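Local structure of hypothetical aldose 1-epimerase (Klebsiella pneumoniae subsp. pneumoniae MGH 78578, 3TY1) at residues Leu63-Leu71 with Ala139-Val147; Ile14-Asn22 with Phe33-His41. The protein is of unproven function but probably binds carbohydrate, as a putative aldose 1-epimerase with a galactose mutarotase-like supersandwich fold. One frame throughout, in Å; residues are numbered along the deposited sequence.

Contact 1: residues Leu63-Leu71 with Ala139-Val147; sequences LSPTRGMNL and AGNTPASLV
Gly-140 and Arg-67 meet where the chain between strands 60-64 and 70-76 approaches the 139-147 segment, and each is the residue of its segment most covered by the other. The carbonyl oxygen of Gly-140 lies 3.4 Å from Arg-67 CB. The bend at chi3 (57°) turns the guanidinium back so that one face lies over the same oxygen, 4.0 Å from its plane. Asn-141 runs alongside, its amide plane turned 76° from the guanidinium. NH1 of Arg-67 donates to Asn-141 OD1 over 2.8 Å, a bent bond (131° at the hydrogen) that arrives from above the carbonyl plane. A water in the guanidinium plane accepts from Arg-67 NH2 and Asn-141 ND2, while Glu-112 forms a salt bridge with NH2 and Val-91 O takes a bond from NH1, so the buried cation is gripped from several directions. Farther along, Ala-144 N reaches Pro-65 O at 2.8 Å, nearly straight. Beside it the selenium of Met-69 (selenomethionine) packs 3.9 Å from Ala-144 CB and 4.0 Å from Val-147 CG2. The type I' turn from Arg-67 to Asn-70, with positive phi at Gly-68 and Met-69, closes the longer hairpin loop joining antiparallel strands 60-64 and 70-76.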
ATOM      1  N   LEU A  63      17.944   2.350  14.514  1.00 25.90           N
ATOM      2  CA  LEU A  63      17.144   1.280  13.899  1.00 23.79           C
ATOM      3  C   LEU A  63      15.760   1.807  13.580  1.00 25.17           C
ATOM      4  O   LEU A  63      15.405   2.868  14.048  1.00 24.51           O
ATOM      5  CB  LEU A  63      17.139   0.047  14.764  1.00 28.12           C
ATOM      6  CG  LEU A  63      16.623  -0.022  16.164  1.00 36.18           C
ATOM      7  CD1 LEU A  63      15.080  -0.155  16.058  1.00 30.90           C
ATOM      8  CD2 LEU A  63      17.187  -1.213  16.895  1.00 31.61           C
ATOM      9  N   SER A  64      14.994   1.076  12.778  1.00 26.46           N
ATOM     10  CA  SER A  64      13.650   1.480  12.412  1.00 25.51           C
ATOM     11  C   SER A  64      12.602   0.435  12.783  1.00 23.17           C
ATOM     12  O   SER A  64      12.538  -0.616  12.147  1.00 25.20           O
ATOM     13  CB  SER A  64      13.563   1.793  10.920  1.00 27.00           C
ATOM     14  OG  SER A  64      12.218   2.115  10.642  1.00 25.37           O
ATOM     15  N   PRO A  65      11.749   0.726  13.789  1.00 24.45           N
ATOM     16  CA  PRO A  65      10.659  -0.179  14.127  1.00 23.70           C
ATOM     17  C   PRO A  65       9.614  -0.351  13.029  1.00 26.16           C
ATOM     18  O   PRO A  65       8.937  -1.373  12.967  1.00 28.12           O
ATOM     19  CB  PRO A  65      10.034   0.497  15.340  1.00 24.35           C
ATOM     20  CG  PRO A  65      11.208   1.239  15.959  1.00 25.64           C
ATOM     21  CD  PRO A  65      11.892   1.784  14.813  1.00 25.92           C
ATOM     22  N   THR A  66       9.440   0.658  12.186  1.00 26.15           N
ATOM     23  CA  THR A  66       8.529   0.571  11.064  1.00 24.39           C
ATOM     24  C   THR A  66       9.014  -0.436  10.026  1.00 26.13           C
ATOM     25  O   THR A  66       8.198  -1.059   9.339  1.00 26.97           O
ATOM     26  CB  THR A  66       8.407   1.960  10.432  1.00 25.98           C
ATOM     27  OG1 THR A  66       7.986   2.853  11.456  1.00 30.20           O
ATOM     28  CG2 THR A  66       7.385   1.989   9.280  1.00 27.35           C
ATOM     29  N   ARG A  67      10.349  -0.541   9.882  1.00 25.90           N
ATOM     30  CA  ARG A  67      10.990  -1.417   8.898  1.00 25.95           C
ATOM     31  C   ARG A  67      11.653  -2.623   9.582  1.00 25.78           C
ATOM     32  O   ARG A  67      12.870  -2.783   9.544  1.00 26.86           O
ATOM     33  CB  ARG A  67      11.988  -0.589   8.071  1.00 25.20           C
ATOM     34  CG  ARG A  67      11.304   0.573   7.263  1.00 23.96           C
ATOM     35  CD  ARG A  67      12.264   1.328   6.366  1.00 24.89           C
ATOM     36  NE  ARG A  67      12.908   0.400   5.442  1.00 22.91           N
ATOM     37  CZ  ARG A  67      12.343  -0.208   4.406  1.00 24.67           C
ATOM     38  NH1 ARG A  67      11.070   0.057   4.039  1.00 26.98           N
ATOM     39  NH2 ARG A  67      13.070  -1.112   3.731  1.00 26.85           N
ATOM     40  N   GLY A  68      10.832  -3.381  10.323  1.00 25.07           N
ATOM     41  CA  GLY A  68      11.192  -4.693  10.911  1.00 27.27           C
ATOM     42  C   GLY A  68      12.342  -4.700  11.899  1.00 28.60           C
ATOM     43  O   GLY A  68      12.953  -5.723  12.112  1.00 28.85           O
HETATM   44  N   MSE A  69      12.616  -3.543  12.495  1.00 26.91           N
HETATM   45  CA  MSE A  69      13.778  -3.356  13.373  1.00 26.72           C
HETATM   46  C   MSE A  69      15.118  -3.485  12.638  1.00 24.93           C
HETATM   47  O   MSE A  69      16.170  -3.729  13.265  1.00 26.17           O
HETATM   48  CB  MSE A  69      13.720  -4.268  14.600  1.00 29.50           C
HETATM   49  CG  MSE A  69      12.416  -4.326  15.327  1.00 24.64           C
HETATM   50 SE   MSE A  69      11.908  -2.783  16.292  0.75 23.47          SE
HETATM   51  CE  MSE A  69      13.249  -2.746  17.748  1.00 25.73           C
ATOM     52  N   ASN A  70      15.105  -3.251  11.331  1.00 27.85           N
ATOM     53  CA  ASN A  70      16.345  -3.169  10.551  1.00 26.80           C
ATOM     54  C   ASN A  70      17.246  -2.114  11.186  1.00 26.65           C
ATOM     55  O   ASN A  70      16.765  -1.075  11.701  1.00 26.28           O
ATOM     56  CB  ASN A  70      16.058  -2.656   9.121  1.00 27.25           C
ATOM     57  CG  ASN A  70      15.410  -3.674   8.191  1.00 31.98           C
ATOM     58  OD1 ASN A  70      15.311  -4.878   8.495  1.00 28.42           O
ATOM     59  ND2 ASN A  70      14.931  -3.161   7.011  1.00 27.51           N
ATOM     60  N   LEU A  71      18.554  -2.320  11.060  1.00 26.55           N
ATOM     61  CA  LEU A  71      19.550  -1.421  11.583  1.00 24.90           C
ATOM     62  C   LEU A  71      19.891  -0.486  10.433  1.00 26.18           C
ATOM     63  O   LEU A  71      20.292  -0.909   9.350  1.00 23.64           O
ATOM     64  CB  LEU A  71      20.793  -2.156  12.090  1.00 25.61           C
ATOM     65  CG  LEU A  71      20.569  -3.341  13.072  1.00 25.74           C
ATOM     66  CD1 LEU A  71      21.909  -3.893  13.518  1.00 27.77           C
ATOM     67  CD2 LEU A  71      19.700  -2.924  14.259  1.00 24.71           C
ATOM     68  N   ALA A 139      10.134  -9.515   6.436  1.00 30.31           N
ATOM     69  CA  ALA A 139      10.457  -9.024   7.793  1.00 31.07           C
ATOM     70  C   ALA A 139      10.912  -7.586   7.753  1.00 31.13           C
ATOM     71  O   ALA A 139      10.478  -6.739   8.563  1.00 30.00           O
ATOM     72  CB  ALA A 139      11.524  -9.913   8.504  1.00 29.70           C
ATOM     73  N   GLY A 140      11.778  -7.294   6.800  1.00 30.86           N
ATOM     74  CA  GLY A 140      12.335  -5.957   6.671  1.00 28.43           C
ATOM     75  C   GLY A 140      11.354  -4.834   6.327  1.00 30.08           C
ATOM     76  O   GLY A 140      11.676  -3.644   6.515  1.00 31.14           O
ATOM     77  N   ASN A 141      10.191  -5.194   5.784  1.00 25.84           N
ATOM     78  CA  ASN A 141       9.134  -4.232   5.466  1.00 26.84           C
ATOM     79  C   ASN A 141       7.872  -4.448   6.297  1.00 29.11           C
ATOM     80  O   ASN A 141       6.790  -4.087   5.882  1.00 29.55           O
ATOM     81  CB  ASN A 141       8.872  -4.231   3.970  1.00 27.62           C
ATOM     82  CG  ASN A 141       9.911  -3.448   3.204  1.00 31.56           C
ATOM     83  OD1 ASN A 141       9.802  -2.247   3.094  1.00 28.16           O
ATOM     84  ND2 ASN A 141      10.911  -4.123   2.652  1.00 26.92           N
ATOM     85  N   THR A 142       8.037  -4.999   7.506  1.00 27.70           N
ATOM     86  CA  THR A 142       6.939  -5.240   8.434  1.00 29.10           C
ATOM     87  C   THR A 142       7.142  -4.379   9.684  1.00 28.76           C
ATOM     88  O   THR A 142       8.153  -4.508  10.337  1.00 29.90           O
ATOM     89  CB  THR A 142       6.882  -6.731   8.861  1.00 32.12           C
ATOM     90  OG1 THR A 142       6.686  -7.527   7.683  1.00 30.33           O
ATOM     91  CG2 THR A 142       5.758  -6.980   9.902  1.00 31.33           C
ATOM     92  N   PRO A 143       6.174  -3.505  10.010  1.00 28.28           N
ATOM     93  CA  PRO A 143       6.216  -2.731  11.247  1.00 27.92           C
ATOM     94  C   PRO A 143       6.108  -3.606  12.486  1.00 29.06           C
ATOM     95  O   PRO A 143       5.280  -4.512  12.541  1.00 30.33           O
ATOM     96  CB  PRO A 143       5.008  -1.814  11.133  1.00 31.89           C
ATOM     97  CG  PRO A 143       4.680  -1.781   9.699  1.00 35.43           C
ATOM     98  CD  PRO A 143       4.978  -3.170   9.207  1.00 30.53           C
ATOM     99  N   ALA A 144       6.964  -3.343  13.469  1.00 27.52           N
ATOM    100  CA  ALA A 144       6.978  -4.134  14.678  1.00 30.72           C
ATOM    101  C   ALA A 144       5.650  -3.974  15.443  1.00 29.02           C
ATOM    102  O   ALA A 144       5.085  -2.890  15.520  1.00 28.77           O
ATOM    103  CB  ALA A 144       8.155  -3.729  15.571  1.00 25.32           C
ATOM    104  N   SER A 145       5.190  -5.064  16.041  1.00 28.09           N
ATOM    105  CA  SER A 145       3.948  -5.097  16.790  1.00 30.62           C
ATOM    106  C   SER A 145       4.165  -4.780  18.257  1.00 32.18           C
ATOM    107  O   SER A 145       3.255  -4.347  18.930  1.00 34.12           O
ATOM    108  CB  SER A 145       3.358  -6.510  16.705  1.00 32.90           C
ATOM    109  OG  SER A 145       3.067  -6.824  15.365  1.00 34.09           O
ATOM    110  N   LEU A 146       5.352  -5.079  18.753  1.00 29.96           N
ATOM    111  CA  LEU A 146       5.711  -4.854  20.169  1.00 33.79           C
ATOM    112  C   LEU A 146       7.137  -4.336  20.154  1.00 32.39           C
ATOM    113  O   LEU A 146       7.985  -4.953  19.538  1.00 30.84           O
ATOM    114  CB  LEU A 146       5.658  -6.156  20.985  1.00 34.83           C
ATOM    115  CG  LEU A 146       6.046  -6.103  22.483  1.00 38.40           C
ATOM    116  CD1 LEU A 146       5.014  -5.414  23.364  1.00 41.04           C
ATOM    117  CD2 LEU A 146       6.312  -7.531  23.068  1.00 42.02           C
ATOM    118  N   VAL A 147       7.376  -3.204  20.803  1.00 29.01           N
ATOM    119  CA  VAL A 147       8.697  -2.623  20.901  1.00 29.04           C
ATOM    120  C   VAL A 147       8.915  -2.244  22.364  1.00 31.41           C
ATOM    121  O   VAL A 147       8.083  -1.513  22.940  1.00 31.73           O
ATOM    122  CB  VAL A 147       8.876  -1.403  19.984  1.00 31.22           C
ATOM    123  CG1 VAL A 147      10.243  -0.792  20.166  1.00 27.77           C
ATOM    124  CG2 VAL A 147       8.672  -1.763  18.501  1.00 29.31           C
TER
HETATM  125  O   HOH W   1      13.245  -2.513   1.286  1.00 28.49           O

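Contact 2: residues Ile14-Asn22 with Phe33-His41; sequences IDKGNWQIN and FSIEQKVLH
Gln-37 reaches across from its strand to the carbonyl of Gly-17, and its side chain can be followed atom by atom. CB lies 3.7 Å from Gly-17 O and also approaches Trp-19 O. With CG anti to the backbone N (chi1 180°) and the chain extended beyond it, CG passes 3.4 Å from the same Gly-17 oxygen. CD continues past that oxygen, and Gln-37 NE2 finally donates to Gly-17 O at 2.8 Å, almost straight (170°) and with the acceptor in the amide plane. The glycine carbonyl thus fixes the rotation of the amide. Gly-17 is itself held by an Asx turn, its N bonding to Asp-15 OD1, and Asp-15 OD2 makes a salt bridge with Lys-49. One step on, Asn-18 OD1 accepts from Val-39 N at 2.9 Å, so a side chain takes up the pairing where regular bridging ends. From there the strands pair as an antiparallel hairpin, Trp-19 with Gln-37 and Ile-21 with Ile-35 being hydrogen-bonded pairs. On the face carrying these four residues, Trp-19 CZ3 rests 4.0 Å from Ile-35 CG2, and the two isoleucines run side by side. That face packs on strands 2-9 and 146-152: Trp-19 meets the Trp-5 ring and Ile-35 touches Val-149 and Val-151. Strand 33-39 pairs on its other edge with strand 49-55.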
ATOM      1  N   ILE A  14      -1.414   0.542  21.442  1.00 43.63           N
ATOM      2  CA  ILE A  14      -0.667   1.734  21.826  1.00 44.30           C
ATOM      3  C   ILE A  14       0.664   1.894  21.121  1.00 40.79           C
ATOM      4  O   ILE A  14       1.286   0.906  20.714  1.00 38.62           O
ATOM      5  CB  ILE A  14      -0.508   1.817  23.375  1.00 50.27           C
ATOM      6  CG1 ILE A  14       0.584   0.895  23.877  1.00 49.84           C
ATOM      7  CG2 ILE A  14      -1.852   1.590  24.098  1.00 48.15           C
ATOM      8  CD1 ILE A  14       1.897   1.626  24.035  1.00 52.77           C
ATOM      9  N   ASP A  15       1.076   3.149  20.952  1.00 38.95           N
ATOM     10  CA  ASP A  15       2.389   3.494  20.385  1.00 39.26           C
ATOM     11  C   ASP A  15       2.700   4.866  20.930  1.00 41.39           C
ATOM     12  O   ASP A  15       1.918   5.792  20.714  1.00 42.24           O
ATOM     13  CB  ASP A  15       2.387   3.496  18.844  1.00 36.67           C
ATOM     14  CG  ASP A  15       3.817   3.482  18.242  1.00 45.88           C
ATOM     15  OD1 ASP A  15       4.785   3.937  18.910  1.00 42.09           O
ATOM     16  OD2 ASP A  15       3.981   2.987  17.102  1.00 48.48           O
ATOM     17  N   LYS A  16       3.810   4.991  21.654  1.00 35.95           N
ATOM     18  CA  LYS A  16       4.211   6.241  22.252  1.00 37.97           C
ATOM     19  C   LYS A  16       4.620   7.310  21.247  1.00 38.64           C
ATOM     20  O   LYS A  16       4.642   8.478  21.615  1.00 39.61           O
ATOM     21  CB  LYS A  16       5.351   6.054  23.276  1.00 37.28           C
ATOM     22  CG  LYS A  16       4.900   5.359  24.578  1.00 45.72           C
ATOM     23  CD  LYS A  16       6.014   5.369  25.622  1.00 50.64           C
ATOM     24  CE  LYS A  16       5.638   4.670  26.940  1.00 59.60           C
ATOM     25  NZ  LYS A  16       4.397   5.219  27.517  1.00 66.55           N
ATOM     26  N   GLY A  17       4.953   6.938  20.007  1.00 38.07           N
ATOM     27  CA  GLY A  17       5.408   7.928  19.023  1.00 37.16           C
ATOM     28  C   GLY A  17       6.721   8.539  19.485  1.00 34.91           C
ATOM     29  O   GLY A  17       7.637   7.809  19.880  1.00 33.28           O
ATOM     30  N   ASN A  18       6.812   9.871  19.462  1.00 31.37           N
ATOM     31  CA  ASN A  18       8.016  10.564  19.934  1.00 31.59           C
ATOM     32  C   ASN A  18       8.262  10.320  21.422  1.00 31.48           C
ATOM     33  O   ASN A  18       7.361  10.479  22.217  1.00 30.36           O
ATOM     34  CB  ASN A  18       7.947  12.057  19.648  1.00 33.88           C
ATOM     35  CG  ASN A  18       7.962  12.371  18.159  1.00 37.77           C
ATOM     36  OD1 ASN A  18       8.756  11.841  17.387  1.00 30.28           O
ATOM     37  ND2 ASN A  18       7.066  13.241  17.754  1.00 31.72           N
ATOM     38  N   TRP A  19       9.474   9.911  21.784  1.00 29.76           N
ATOM     39  CA  TRP A  19       9.758   9.506  23.159  1.00 30.44           C
ATOM     40  C   TRP A  19      11.248   9.507  23.358  1.00 29.53           C
ATOM     41  O   TRP A  19      12.005   9.220  22.428  1.00 27.94           O
ATOM     42  CB  TRP A  19       9.214   8.082  23.355  1.00 33.61           C
ATOM     43  CG  TRP A  19       9.637   7.388  24.625  1.00 35.94           C
ATOM     44  CD1 TRP A  19       8.996   7.405  25.834  1.00 39.89           C
ATOM     45  CD2 TRP A  19      10.801   6.560  24.800  1.00 31.41           C
ATOM     46  NE1 TRP A  19       9.686   6.629  26.735  1.00 34.51           N
ATOM     47  CE2 TRP A  19      10.792   6.103  26.128  1.00 36.24           C
ATOM     48  CE3 TRP A  19      11.835   6.145  23.949  1.00 32.22           C
ATOM     49  CZ2 TRP A  19      11.788   5.263  26.636  1.00 32.76           C
ATOM     50  CZ3 TRP A  19      12.814   5.319  24.445  1.00 29.76           C
ATOM     51  CH2 TRP A  19      12.787   4.886  25.784  1.00 33.83           C
ATOM     52  N   GLN A  20      11.690   9.843  24.557  1.00 29.46           N
ATOM     53  CA  GLN A  20      13.110   9.735  24.853  1.00 32.68           C
ATOM     54  C   GLN A  20      13.348   9.507  26.317  1.00 33.52           C
ATOM     55  O   GLN A  20      12.557   9.926  27.175  1.00 34.59           O
ATOM     56  CB  GLN A  20      13.898  10.985  24.428  1.00 33.57           C
ATOM     57  CG  GLN A  20      13.603  12.238  25.240  1.00 42.58           C
ATOM     58  CD  GLN A  20      14.362  12.333  26.613  1.00 59.08           C
ATOM     59  OE1 GLN A  20      15.552  11.987  26.706  1.00 41.71           O
ATOM     60  NE2 GLN A  20      13.668  12.844  27.659  1.00 53.86           N
ATOM     61  N   ILE A  21      14.471   8.874  26.588  1.00 32.22           N
ATOM     62  CA  ILE A  21      15.023   8.847  27.944  1.00 33.45           C
ATOM     63  C   ILE A  21      16.501   9.136  27.853  1.00 33.88           C
ATOM     64  O   ILE A  21      17.122   8.922  26.818  1.00 31.45           O
ATOM     65  CB  ILE A  21      14.778   7.538  28.660  1.00 33.20           C
ATOM     66  CG1 ILE A  21      15.385   6.374  27.875  1.00 35.89           C
ATOM     67  CG2 ILE A  21      13.278   7.353  28.936  1.00 35.76           C
ATOM     68  CD1 ILE A  21      15.342   5.046  28.626  1.00 36.21           C
ATOM     69  N   ASN A  22      17.074   9.602  28.945  1.00 32.68           N
ATOM     70  CA  ASN A  22      18.483   9.890  28.947  1.00 31.89           C
ATOM     71  C   ASN A  22      19.109   9.568  30.291  1.00 30.12           C
ATOM     72  O   ASN A  22      18.429   9.531  31.335  1.00 30.98           O
ATOM     73  CB  ASN A  22      18.748  11.324  28.427  1.00 32.71           C
ATOM     74  CG  ASN A  22      18.317  12.395  29.393  1.00 41.27           C
ATOM     75  OD1 ASN A  22      18.899  12.555  30.471  1.00 39.95           O
ATOM     76  ND2 ASN A  22      17.270  13.133  29.028  1.00 42.69           N
ATOM     77  N   PHE A  33      24.396   8.611  27.741  1.00 32.36           N
ATOM     78  CA  PHE A  33      23.664   8.177  26.590  1.00 31.39           C
ATOM     79  C   PHE A  33      22.213   8.657  26.638  1.00 32.16           C
ATOM     80  O   PHE A  33      21.702   9.115  27.668  1.00 29.82           O
ATOM     81  CB  PHE A  33      23.696   6.636  26.482  1.00 33.87           C
ATOM     82  CG  PHE A  33      22.991   5.924  27.593  1.00 31.84           C
ATOM     83  CD1 PHE A  33      21.616   5.647  27.500  1.00 37.60           C
ATOM     84  CD2 PHE A  33      23.674   5.506  28.707  1.00 35.07           C
ATOM     85  CE1 PHE A  33      20.960   4.982  28.527  1.00 37.63           C
ATOM     86  CE2 PHE A  33      23.010   4.811  29.742  1.00 37.26           C
ATOM     87  CZ  PHE A  33      21.660   4.564  29.642  1.00 34.77           C
ATOM     88  N   SER A  34      21.556   8.545  25.509  1.00 30.96           N
ATOM     89  CA  SER A  34      20.112   8.771  25.451  1.00 31.02           C
ATOM     90  C   SER A  34      19.547   7.772  24.470  1.00 30.94           C
ATOM     91  O   SER A  34      20.295   7.208  23.662  1.00 31.11           O
ATOM     92  CB  SER A  34      19.789  10.190  25.027  1.00 34.13           C
ATOM     93  OG  SER A  34      20.163  10.399  23.682  1.00 36.37           O
ATOM     94  N   ILE A  35      18.254   7.490  24.612  1.00 28.66           N
ATOM     95  CA  ILE A  35      17.545   6.580  23.710  1.00 27.93           C
ATOM     96  C   ILE A  35      16.314   7.373  23.269  1.00 28.77           C
ATOM     97  O   ILE A  35      15.570   7.888  24.123  1.00 26.77           O
ATOM     98  CB  ILE A  35      17.135   5.230  24.386  1.00 27.55           C
ATOM     99  CG1 ILE A  35      18.359   4.593  25.061  1.00 31.25           C
ATOM    100  CG2 ILE A  35      16.525   4.300  23.343  1.00 25.76           C
ATOM    101  CD1 ILE A  35      18.053   3.399  25.982  1.00 26.34           C
ATOM    102  N   GLU A  36      16.142   7.497  21.959  1.00 28.96           N
ATOM    103  CA  GLU A  36      15.081   8.312  21.391  1.00 30.06           C
ATOM    104  C   GLU A  36      14.368   7.655  20.228  1.00 27.91           C
ATOM    105  O   GLU A  36      15.020   7.154  19.275  1.00 25.97           O
ATOM    106  CB  GLU A  36      15.650   9.670  20.911  1.00 26.65           C
ATOM    107  CG  GLU A  36      14.555  10.608  20.387  1.00 37.92           C
ATOM    108  CD  GLU A  36      15.048  12.008  19.981  1.00 47.76           C
ATOM    109  OE1 GLU A  36      16.260  12.263  20.012  1.00 51.26           O
ATOM    110  OE2 GLU A  36      14.177  12.835  19.622  1.00 48.15           O
ATOM    111  N   GLN A  37      13.024   7.705  20.295  1.00 28.78           N
ATOM    112  CA  GLN A  37      12.180   7.328  19.194  1.00 28.27           C
ATOM    113  C   GLN A  37      11.627   8.630  18.571  1.00 29.23           C
ATOM    114  O   GLN A  37      11.180   9.533  19.277  1.00 26.61           O
ATOM    115  CB  GLN A  37      11.036   6.408  19.608  1.00 28.32           C
ATOM    116  CG  GLN A  37      10.131   6.004  18.440  1.00 27.88           C
ATOM    117  CD  GLN A  37       9.220   4.838  18.752  1.00 31.51           C
ATOM    118  OE1 GLN A  37       9.578   3.701  18.470  1.00 32.46           O
ATOM    119  NE2 GLN A  37       8.044   5.103  19.332  1.00 28.81           N
ATOM    120  N   LYS A  38      11.680   8.695  17.257  1.00 27.58           N
ATOM    121  CA  LYS A  38      11.246   9.815  16.504  1.00 28.76           C
ATOM    122  C   LYS A  38      10.363   9.363  15.366  1.00 28.45           C
ATOM    123  O   LYS A  38      10.732   8.444  14.596  1.00 28.10           O
ATOM    124  CB  LYS A  38      12.500  10.556  16.030  1.00 33.46           C
ATOM    125  CG  LYS A  38      12.273  11.838  15.258  1.00 42.97           C
ATOM    126  CD  LYS A  38      13.618  12.597  14.915  1.00 54.28           C
ATOM    127  CE  LYS A  38      14.418  13.010  16.155  1.00 68.64           C
ATOM    128  NZ  LYS A  38      15.536  13.991  15.894  1.00 72.54           N
ATOM    129  N   VAL A  39       9.229  10.051  15.203  1.00 27.14           N
ATOM    130  CA  VAL A  39       8.307   9.804  14.121  1.00 26.45           C
ATOM    131  C   VAL A  39       8.729  10.731  13.018  1.00 30.48           C
ATOM    132  O   VAL A  39       8.796  11.948  13.220  1.00 29.85           O
ATOM    133  CB  VAL A  39       6.835  10.096  14.496  1.00 32.34           C
ATOM    134  CG1 VAL A  39       5.893   9.731  13.306  1.00 27.80           C
ATOM    135  CG2 VAL A  39       6.420   9.313  15.706  1.00 29.79           C
ATOM    136  N   LEU A  40       9.008  10.178  11.851  1.00 26.19           N
ATOM    137  CA  LEU A  40       9.495  10.962  10.708  1.00 24.95           C
ATOM    138  C   LEU A  40       8.349  11.409   9.791  1.00 27.03           C
ATOM    139  O   LEU A  40       7.237  10.871   9.806  1.00 29.21           O
ATOM    140  CB  LEU A  40      10.538  10.179   9.901  1.00 23.76           C
ATOM    141  CG  LEU A  40      11.787   9.750  10.662  1.00 26.00           C
ATOM    142  CD1 LEU A  40      12.585   8.817   9.698  1.00 23.41           C
ATOM    143  CD2 LEU A  40      12.556  10.972  11.154  1.00 28.96           C
ATOM    144  N   HIS A  41       8.656  12.393   8.946  1.00 27.13           N
ATOM    145  CA  HIS A  41       7.664  13.003   8.061  1.00 26.43           C
ATOM    146  C   HIS A  41       8.319  13.364   6.730  1.00 26.31           C
ATOM    147  O   HIS A  41       9.558  13.456   6.625  1.00 28.58           O
ATOM    148  CB  HIS A  41       7.008  14.233   8.699  1.00 29.76           C
ATOM    149  CG  HIS A  41       6.323  13.958   9.999  1.00 34.29           C
ATOM    150  ND1 HIS A  41       5.075  13.371  10.075  1.00 37.07           N
ATOM    151  CD2 HIS A  41       6.715  14.188  11.284  1.00 38.57           C
ATOM    152  CE1 HIS A  41       4.733  13.242  11.349  1.00 44.34           C
ATOM    153  NE2 HIS A  41       5.700  13.742  12.100  1.00 43.13           N
TER

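Overall arrangement
Contacts 1 and 2 lie at different places in the same six-stranded sheet, their centres about 14 Å apart, and they meet where Pro-65 CG packs 3.9 Å from Gln-37 OE1. Contact 2 pairs the first two strands of that sheet at its edge; contact 1 joins one of its hairpin loops to the chain leading into strand 146-152 of the ten-stranded sheet. Lys-49 links them, bonding Thr-66 and Ser-64 through its backbone and Asp-15 through its amine. Contact 1 is buried, its centre about 12 Å from the chain's centre, whereas that of contact 2 lies about 23 Å out. Both touch the second subunit. The sulfate about 4 Å from the Asp-15 side chain probably comes from the crystallisation liquor.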